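Local structure of F21M12.9 protein (Arabidopsis thaliana, 3ADG) at residues A[7-12]-A[65-70]; A[11-16]-A[40-45]. The protein binds double-stranded RNA and helps DICER-LIKE 1 process primary microRNA transcripts accurately into microRNAs in the nucleus. One frame throughout, in Å; residues are numbered along the deposited sequence.

Contact 1: A[7-12]-A[65-70]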
ATOM      1  N   SER A   7      -1.776   9.252   0.245  1.00 28.86           N
ATOM      2  CA  SER A   7      -2.258  10.460  -0.437  1.00 28.18           C
ATOM      3  C   SER A   7      -1.427  10.810  -1.712  1.00 27.75           C
ATOM      4  O   SER A   7      -2.002  11.212  -2.738  1.00 27.62           O
ATOM      5  CB  SER A   7      -2.408  11.644   0.529  1.00 30.16           C
ATOM      6  OG  SER A   7      -1.185  11.944   1.158  1.00 30.40           O
ATOM      7  N   ARG A   8      -0.100  10.607  -1.673  1.00 27.29           N
ATOM      8  CA  ARG A   8       0.752  10.938  -2.842  1.00 28.51           C
ATOM      9  C   ARG A   8       0.421   9.998  -4.006  1.00 28.99           C
ATOM     10  O   ARG A   8       0.437  10.391  -5.182  1.00 30.34           O
ATOM     11  CB  ARG A   8       2.239  10.823  -2.499  1.00 28.67           C
ATOM     12  CG  ARG A   8       2.744  11.947  -1.644  1.00 30.00           C
ATOM     13  CD  ARG A   8       4.240  11.782  -1.480  1.00 33.09           C
ATOM     14  NE  ARG A   8       4.774  12.738  -0.524  1.00 39.07           N
ATOM     15  CZ  ARG A   8       5.880  12.500   0.173  1.00 38.45           C
ATOM     16  NH1 ARG A   8       6.547  11.358  -0.044  1.00 38.60           N
ATOM     17  NH2 ARG A   8       6.319  13.392   1.051  1.00 38.48           N
ATOM     18  N   LEU A   9       0.090   8.756  -3.675  1.00 28.50           N
ATOM     19  CA  LEU A   9      -0.231   7.780  -4.711  1.00 29.00           C
ATOM     20  C   LEU A   9      -1.608   8.108  -5.289  1.00 29.74           C
ATOM     21  O   LEU A   9      -1.816   8.013  -6.497  1.00 28.96           O
ATOM     22  CB  LEU A   9      -0.210   6.356  -4.156  1.00 27.78           C
ATOM     23  CG  LEU A   9      -0.285   5.240  -5.190  1.00 29.05           C
ATOM     24  CD1 LEU A   9       0.953   5.274  -6.055  1.00 29.08           C
ATOM     25  CD2 LEU A   9      -0.417   3.896  -4.454  1.00 30.70           C
ATOM     26  N   GLN A  10      -2.552   8.493  -4.429  1.00 29.22           N
ATOM     27  CA  GLN A  10      -3.876   8.909  -4.912  1.00 30.56           C
ATOM     28  C   GLN A  10      -3.775  10.101  -5.880  1.00 29.95           C
ATOM     29  O   GLN A  10      -4.444  10.156  -6.912  1.00 29.62           O
ATOM     30  CB  GLN A  10      -4.795   9.241  -3.724  1.00 31.88           C
ATOM     31  CG  GLN A  10      -6.124   9.791  -4.172  1.00 37.88           C
ATOM     32  CD  GLN A  10      -6.773   8.874  -5.175  1.00 43.78           C
ATOM     33  OE1 GLN A  10      -6.902   9.208  -6.349  1.00 52.11           O
ATOM     34  NE2 GLN A  10      -7.159   7.693  -4.724  1.00 49.93           N
ATOM     35  N   GLU A  11      -2.910  11.049  -5.562  1.00 29.66           N
ATOM     36  CA  GLU A  11      -2.749  12.215  -6.416  1.00 30.22           C
ATOM     37  C   GLU A  11      -2.195  11.782  -7.788  1.00 30.56           C
ATOM     38  O   GLU A  11      -2.630  12.294  -8.839  1.00 29.37           O
ATOM     39  CB  GLU A  11      -1.803  13.202  -5.760  1.00 30.78           C
ATOM     40  CG  GLU A  11      -2.430  13.929  -4.594  1.00 34.25           C
ATOM     41  CD  GLU A  11      -1.459  14.888  -3.938  1.00 37.66           C
ATOM     42  OE1 GLU A  11      -0.470  15.290  -4.607  1.00 38.33           O
ATOM     43  OE2 GLU A  11      -1.693  15.230  -2.751  1.00 41.13           O
ATOM     44  N   TYR A  12      -1.219  10.875  -7.747  1.00 29.71           N
ATOM     45  CA  TYR A  12      -0.659  10.261  -8.953  1.00 29.89           C
ATOM     46  C   TYR A  12      -1.750   9.601  -9.810  1.00 29.57           C
ATOM     47  O   TYR A  12      -1.843   9.854 -11.036  1.00 29.32           O
ATOM     48  CB  TYR A  12       0.425   9.239  -8.593  1.00 30.37           C
ATOM     49  CG  TYR A  12       1.020   8.582  -9.838  1.00 29.96           C
ATOM     50  CD1 TYR A  12       2.213   9.053 -10.398  1.00 32.83           C
ATOM     51  CD2 TYR A  12       0.374   7.495 -10.456  1.00 29.64           C
ATOM     52  CE1 TYR A  12       2.768   8.452 -11.558  1.00 32.71           C
ATOM     53  CE2 TYR A  12       0.911   6.884 -11.607  1.00 32.03           C
ATOM     54  CZ  TYR A  12       2.116   7.385 -12.159  1.00 31.89           C
ATOM     55  OH  TYR A  12       2.653   6.796 -13.301  1.00 33.44           O
ATOM     56  N   GLU A  65       4.368   3.416  -0.577  1.00 17.44           N
ATOM     57  CA  GLU A  65       5.758   3.820  -0.721  1.00 18.03           C
ATOM     58  C   GLU A  65       6.446   3.019  -1.839  1.00 17.49           C
ATOM     59  O   GLU A  65       7.140   3.585  -2.695  1.00 19.02           O
ATOM     60  CB  GLU A  65       6.525   3.602   0.577  1.00 17.16           C
ATOM     61  CG  GLU A  65       8.025   3.985   0.383  1.00 18.72           C
ATOM     62  CD  GLU A  65       8.887   3.773   1.601  1.00 21.84           C
ATOM     63  OE1 GLU A  65      10.095   4.089   1.500  1.00 21.65           O
ATOM     64  OE2 GLU A  65       8.357   3.364   2.644  1.00 21.96           O
ATOM     65  N   VAL A  66       6.257   1.700  -1.800  1.00 17.44           N
ATOM     66  CA  VAL A  66       6.837   0.794  -2.814  1.00 18.47           C
ATOM     67  C   VAL A  66       6.351   1.183  -4.203  1.00 19.12           C
ATOM     68  O   VAL A  66       7.154   1.313  -5.128  1.00 17.95           O
ATOM     69  CB  VAL A  66       6.518  -0.683  -2.507  1.00 18.12           C
ATOM     70  CG1 VAL A  66       6.905  -1.596  -3.685  1.00 20.64           C
ATOM     71  CG2 VAL A  66       7.258  -1.099  -1.173  1.00 19.58           C
ATOM     72  N   ALA A  67       5.034   1.393  -4.327  1.00 18.38           N
ATOM     73  CA  ALA A  67       4.410   1.823  -5.602  1.00 19.10           C
ATOM     74  C   ALA A  67       5.066   3.100  -6.148  1.00 18.18           C
ATOM     75  O   ALA A  67       5.538   3.134  -7.305  1.00 19.40           O
ATOM     76  CB  ALA A  67       2.876   2.036  -5.399  1.00 19.37           C
ATOM     77  N   LEU A  68       5.141   4.126  -5.301  1.00 18.89           N
ATOM     78  CA  LEU A  68       5.710   5.422  -5.693  1.00 18.31           C
ATOM     79  C   LEU A  68       7.165   5.268  -6.185  1.00 19.70           C
ATOM     80  O   LEU A  68       7.546   5.815  -7.221  1.00 19.29           O
ATOM     81  CB  LEU A  68       5.581   6.466  -4.565  1.00 19.54           C
ATOM     82  CG  LEU A  68       4.192   6.947  -4.151  1.00 16.15           C
ATOM     83  CD1 LEU A  68       4.215   7.613  -2.761  1.00 19.55           C
ATOM     84  CD2 LEU A  68       3.568   7.884  -5.263  1.00 19.50           C
ATOM     85  N   ARG A  69       7.971   4.510  -5.432  1.00 19.22           N
ATOM     86  CA  ARG A  69       9.370   4.294  -5.798  1.00 20.81           C
ATOM     87  C   ARG A  69       9.482   3.631  -7.189  1.00 22.25           C
ATOM     88  O   ARG A  69      10.302   4.045  -8.002  1.00 23.25           O
ATOM     89  CB  ARG A  69      10.067   3.419  -4.761  1.00 20.57           C
ATOM     90  CG  ARG A  69      10.358   4.174  -3.466  1.00 19.92           C
ATOM     91  CD  ARG A  69      11.155   3.319  -2.487  1.00 20.10           C
ATOM     92  NE  ARG A  69      11.364   4.018  -1.220  1.00 22.56           N
ATOM     93  CZ  ARG A  69      12.303   4.933  -0.992  1.00 22.40           C
ATOM     94  NH1 ARG A  69      13.161   5.302  -1.944  1.00 22.39           N
ATOM     95  NH2 ARG A  69      12.377   5.487   0.199  1.00 21.59           N
ATOM     96  N   GLU A  70       8.625   2.647  -7.444  1.00 22.65           N
ATOM     97  CA  GLU A  70       8.697   1.885  -8.678  1.00 24.16           C
ATOM     98  C   GLU A  70       8.194   2.749  -9.847  1.00 24.29           C
ATOM     99  O   GLU A  70       8.807   2.771 -10.900  1.00 24.00           O
ATOM    100  CB  GLU A  70       7.906   0.594  -8.541  1.00 25.55           C
ATOM    101  CG  GLU A  70       8.121  -0.416  -9.676  1.00 29.80           C
ATOM    102  CD  GLU A  70       9.583  -0.879  -9.821  1.00 35.15           C
ATOM    103  OE1 GLU A  70      10.286  -1.034  -8.802  1.00 37.83           O
ATOM    104  OE2 GLU A  70      10.023  -1.094 -10.974  1.00 42.49           O
TER
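Leu9 and Leu68 meet where the two helices of a double-stranded RNA-binding domain pack side by side. This is the first such domain of the protein, with the alpha-beta-beta-beta-alpha fold. The axes of the helical segments 7-12 and 65-70 come within 9.6 Å of each other, and their directions differ by 47°. Leu68 gives the largest share of the contact and bridges two residues of the other helix. Its CB leaves the helix beside the partner rather than straight at it. With chi1 at -66°, CG lies opposite the carbonyl carbon, and the branch then swings across. Leu68 CG lies 4.1 Å from Leu9 CD1. At the tip the two methyls part. Leu68 CD2 rests against Leu9 CA and Leu9 CD1. Leu68 CD1 lies 3.8 Å from Arg8 CB. The Arg8 chain is extended from CG to NE, and the residue is exposed. Leu9 points inward and is buried. Its other neighbours include Val40 of the strand 35-42 and Pro21. The contact is thus apolar, and its inner side faces the sheet. At its deep end both Leu9 methyls straddle one small group: Ala67 CB lies 3.8 Å from Leu9 CD1 and 3.9 Å from Leu9 CD2.

Contact 2: A[11-16]-A[40-45]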
ATOM      1  N   GLU A  11      -2.910  11.049  -5.562  1.00 29.66           N
ATOM      2  CA  GLU A  11      -2.749  12.215  -6.416  1.00 30.22           C
ATOM      3  C   GLU A  11      -2.195  11.782  -7.788  1.00 30.56           C
ATOM      4  O   GLU A  11      -2.630  12.294  -8.839  1.00 29.37           O
ATOM      5  CB  GLU A  11      -1.803  13.202  -5.760  1.00 30.78           C
ATOM      6  CG  GLU A  11      -2.430  13.929  -4.594  1.00 34.25           C
ATOM      7  CD  GLU A  11      -1.459  14.888  -3.938  1.00 37.66           C
ATOM      8  OE1 GLU A  11      -0.470  15.290  -4.607  1.00 38.33           O
ATOM      9  OE2 GLU A  11      -1.693  15.230  -2.751  1.00 41.13           O
ATOM     10  N   TYR A  12      -1.219  10.875  -7.747  1.00 29.71           N
ATOM     11  CA  TYR A  12      -0.659  10.261  -8.953  1.00 29.89           C
ATOM     12  C   TYR A  12      -1.750   9.601  -9.810  1.00 29.57           C
ATOM     13  O   TYR A  12      -1.843   9.854 -11.036  1.00 29.32           O
ATOM     14  CB  TYR A  12       0.425   9.239  -8.593  1.00 30.37           C
ATOM     15  CG  TYR A  12       1.020   8.582  -9.838  1.00 29.96           C
ATOM     16  CD1 TYR A  12       2.213   9.053 -10.398  1.00 32.83           C
ATOM     17  CD2 TYR A  12       0.374   7.495 -10.456  1.00 29.64           C
ATOM     18  CE1 TYR A  12       2.768   8.452 -11.558  1.00 32.71           C
ATOM     19  CE2 TYR A  12       0.911   6.884 -11.607  1.00 32.03           C
ATOM     20  CZ  TYR A  12       2.116   7.385 -12.159  1.00 31.89           C
ATOM     21  OH  TYR A  12       2.653   6.796 -13.301  1.00 33.44           O
ATOM     22  N   ALA A  13      -2.558   8.757  -9.159  1.00 30.02           N
ATOM     23  CA  ALA A  13      -3.673   8.074  -9.830  1.00 30.55           C
ATOM     24  C   ALA A  13      -4.558   9.099 -10.546  1.00 30.85           C
ATOM     25  O   ALA A  13      -4.884   8.957 -11.731  1.00 31.17           O
ATOM     26  CB  ALA A  13      -4.460   7.270  -8.845  1.00 30.72           C
ATOM     27  N   GLN A  14      -4.912  10.157  -9.842  1.00 30.41           N
ATOM     28  CA  GLN A  14      -5.849  11.120 -10.400  1.00 31.00           C
ATOM     29  C   GLN A  14      -5.213  11.865 -11.572  1.00 30.90           C
ATOM     30  O   GLN A  14      -5.845  12.036 -12.603  1.00 29.95           O
ATOM     31  CB  GLN A  14      -6.287  12.086  -9.319  1.00 30.71           C
ATOM     32  CG  GLN A  14      -7.483  12.919  -9.706  1.00 33.09           C
ATOM     33  CD  GLN A  14      -7.788  13.886  -8.619  1.00 35.00           C
ATOM     34  OE1 GLN A  14      -7.349  15.038  -8.664  1.00 38.90           O
ATOM     35  NE2 GLN A  14      -8.476  13.421  -7.599  1.00 34.65           N
ATOM     36  N   LYS A  15      -3.953  12.278 -11.400  1.00 30.46           N
ATOM     37  CA  LYS A  15      -3.193  12.976 -12.445  1.00 30.92           C
ATOM     38  C   LYS A  15      -3.147  12.186 -13.760  1.00 30.78           C
ATOM     39  O   LYS A  15      -3.371  12.739 -14.851  1.00 29.68           O
ATOM     40  CB  LYS A  15      -1.786  13.289 -11.959  1.00 30.35           C
ATOM     41  CG  LYS A  15      -0.846  13.849 -13.014  1.00 33.08           C
ATOM     42  CD  LYS A  15       0.410  14.388 -12.340  1.00 37.42           C
ATOM     43  CE  LYS A  15       1.507  14.671 -13.368  1.00 42.28           C
ATOM     44  NZ  LYS A  15       2.736  15.312 -12.758  1.00 42.44           N
ATOM     45  N   TYR A  16      -2.890  10.892 -13.625  1.00 30.34           N
ATOM     46  CA  TYR A  16      -2.736  10.010 -14.757  1.00 30.51           C
ATOM     47  C   TYR A  16      -4.011   9.250 -15.162  1.00 30.16           C
ATOM     48  O   TYR A  16      -3.920   8.288 -15.925  1.00 31.05           O
ATOM     49  CB  TYR A  16      -1.558   9.072 -14.494  1.00 30.24           C
ATOM     50  CG  TYR A  16      -0.254   9.798 -14.548  1.00 30.74           C
ATOM     51  CD1 TYR A  16       0.356  10.289 -13.395  1.00 32.87           C
ATOM     52  CD2 TYR A  16       0.373  10.021 -15.760  1.00 33.32           C
ATOM     53  CE1 TYR A  16       1.577  10.984 -13.472  1.00 31.49           C
ATOM     54  CE2 TYR A  16       1.572  10.702 -15.851  1.00 32.43           C
ATOM     55  CZ  TYR A  16       2.175  11.169 -14.715  1.00 33.54           C
ATOM     56  OH  TYR A  16       3.354  11.860 -14.842  1.00 33.05           O
ATOM     57  N   VAL A  40      -0.981  -2.970  -2.762  1.00 27.99           N
ATOM     58  CA  VAL A  40      -1.715  -1.908  -3.450  1.00 29.04           C
ATOM     59  C   VAL A  40      -1.781  -2.253  -4.925  1.00 29.20           C
ATOM     60  O   VAL A  40      -0.771  -2.684  -5.533  1.00 30.59           O
ATOM     61  CB  VAL A  40      -1.170  -0.445  -3.194  1.00 27.92           C
ATOM     62  CG1 VAL A  40       0.216  -0.232  -3.784  1.00 29.97           C
ATOM     63  CG2 VAL A  40      -2.159   0.632  -3.734  1.00 28.47           C
ATOM     64  N   ILE A  41      -2.965  -2.048  -5.496  1.00 30.01           N
ATOM     65  CA  ILE A  41      -3.205  -2.313  -6.892  1.00 30.92           C
ATOM     66  C   ILE A  41      -3.567  -1.008  -7.607  1.00 31.91           C
ATOM     67  O   ILE A  41      -4.550  -0.334  -7.253  1.00 31.55           O
ATOM     68  CB  ILE A  41      -4.286  -3.395  -7.086  1.00 31.16           C
ATOM     69  CG1 ILE A  41      -3.908  -4.669  -6.307  1.00 32.22           C
ATOM     70  CG2 ILE A  41      -4.478  -3.700  -8.563  1.00 31.27           C
ATOM     71  CD1 ILE A  41      -4.645  -4.853  -4.933  1.00 32.36           C
ATOM     72  N   LEU A  42      -2.747  -0.669  -8.599  1.00 32.20           N
ATOM     73  CA  LEU A  42      -2.905   0.561  -9.379  1.00 33.78           C
ATOM     74  C   LEU A  42      -2.669   0.270 -10.854  1.00 33.75           C
ATOM     75  O   LEU A  42      -1.656  -0.322 -11.226  1.00 33.40           O
ATOM     76  CB  LEU A  42      -1.930   1.657  -8.879  1.00 33.67           C
ATOM     77  CG  LEU A  42      -1.955   2.978  -9.674  1.00 34.61           C
ATOM     78  CD1 LEU A  42      -3.308   3.717  -9.531  1.00 36.99           C
ATOM     79  CD2 LEU A  42      -0.742   3.850  -9.314  1.00 35.66           C
ATOM     80  N   ASP A  43      -3.613   0.680 -11.698  1.00 34.35           N
ATOM     81  CA  ASP A  43      -3.483   0.470 -13.149  1.00 35.27           C
ATOM     82  C   ASP A  43      -3.106  -0.987 -13.455  1.00 34.94           C
ATOM     83  O   ASP A  43      -2.219  -1.236 -14.278  1.00 35.71           O
ATOM     84  CB  ASP A  43      -2.436   1.437 -13.728  1.00 35.78           C
ATOM     85  CG  ASP A  43      -2.519   1.562 -15.252  1.00 37.00           C
ATOM     86  OD1 ASP A  43      -3.606   1.330 -15.823  1.00 35.14           O
ATOM     87  OD2 ASP A  43      -1.488   1.908 -15.868  1.00 38.98           O
ATOM     88  N   GLY A  44      -3.747  -1.931 -12.763  1.00 34.75           N
ATOM     89  CA  GLY A  44      -3.489  -3.360 -12.961  1.00 34.54           C
ATOM     90  C   GLY A  44      -2.248  -3.916 -12.263  1.00 34.99           C
ATOM     91  O   GLY A  44      -2.106  -5.139 -12.135  1.00 35.36           O
ATOM     92  N   VAL A  45      -1.355  -3.019 -11.829  1.00 33.27           N
ATOM     93  CA  VAL A  45      -0.046  -3.393 -11.294  1.00 33.32           C
ATOM     94  C   VAL A  45      -0.120  -3.567  -9.769  1.00 32.66           C
ATOM     95  O   VAL A  45      -0.682  -2.718  -9.064  1.00 33.16           O
ATOM     96  CB  VAL A  45       1.049  -2.333 -11.630  1.00 33.42           C
ATOM     97  CG1 VAL A  45       2.439  -2.883 -11.230  1.00 34.24           C
ATOM     98  CG2 VAL A  45       1.033  -1.947 -13.134  1.00 34.49           C
TER
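Leu42 points its side chain at the last turn of helix 5-15 and divides it between two residues there. It has CG anti to the backbone N, chi1 177°, which sends the branch out from the strand end toward the helix. One methyl goes to each neighbour. Leu42 CD1 lies 3.8 Å from Ala13 CB. Leu42 CD2 approaches the Tyr12 ring obliquely, 4.0 Å from Tyr12 CD2 and 4.1 Å from Tyr12 CE2. The Tyr12 side chain also stands anti to its own backbone N (chi1 180°), and this places the ring beside Leu42. A face of that ring is covered by Tyr16, whose CD1 sits 3.5 Å above the plane, over the centre. Tyr16 is the first residue past the helical conformation. The strand ends at Leu42 in a tight type I' beta turn from Leu42 to Val45, with Asp43 and Gly44 at its corners. Two backbone bonds close it: Leu42 N to Val45 O at 2.9 Å and Val45 N to Leu42 O at 2.8 Å. This is helix-on-sheet packing of the double-stranded RNA-binding fold, at the turn between strands 35-42 and 45-48. Pro21 touches Ala13, and Leu71 of helix 56-71 touches both Tyr12 and Leu42.

From the N terminus the chain enters helix 5-15, which supplies one side of both contacts. It then runs through strands 22-28 and 35-42. Contact 2 closes the shorter loop here, bringing the end of strand 35-42 and its turn back to the helix. The chain goes on through strand 45-48 into helix 56-71, where contact 1 closes the longer loop. The touching residues of contact 2 all fall between those of contact 1, so the shorter loop lies within the longer one. Their centres are about 8 Å apart, and they touch: Leu9 CD2 meets Val40 CG2 at 3.8 Å. Together they tie the two helices to each other and to the central strand 35-42.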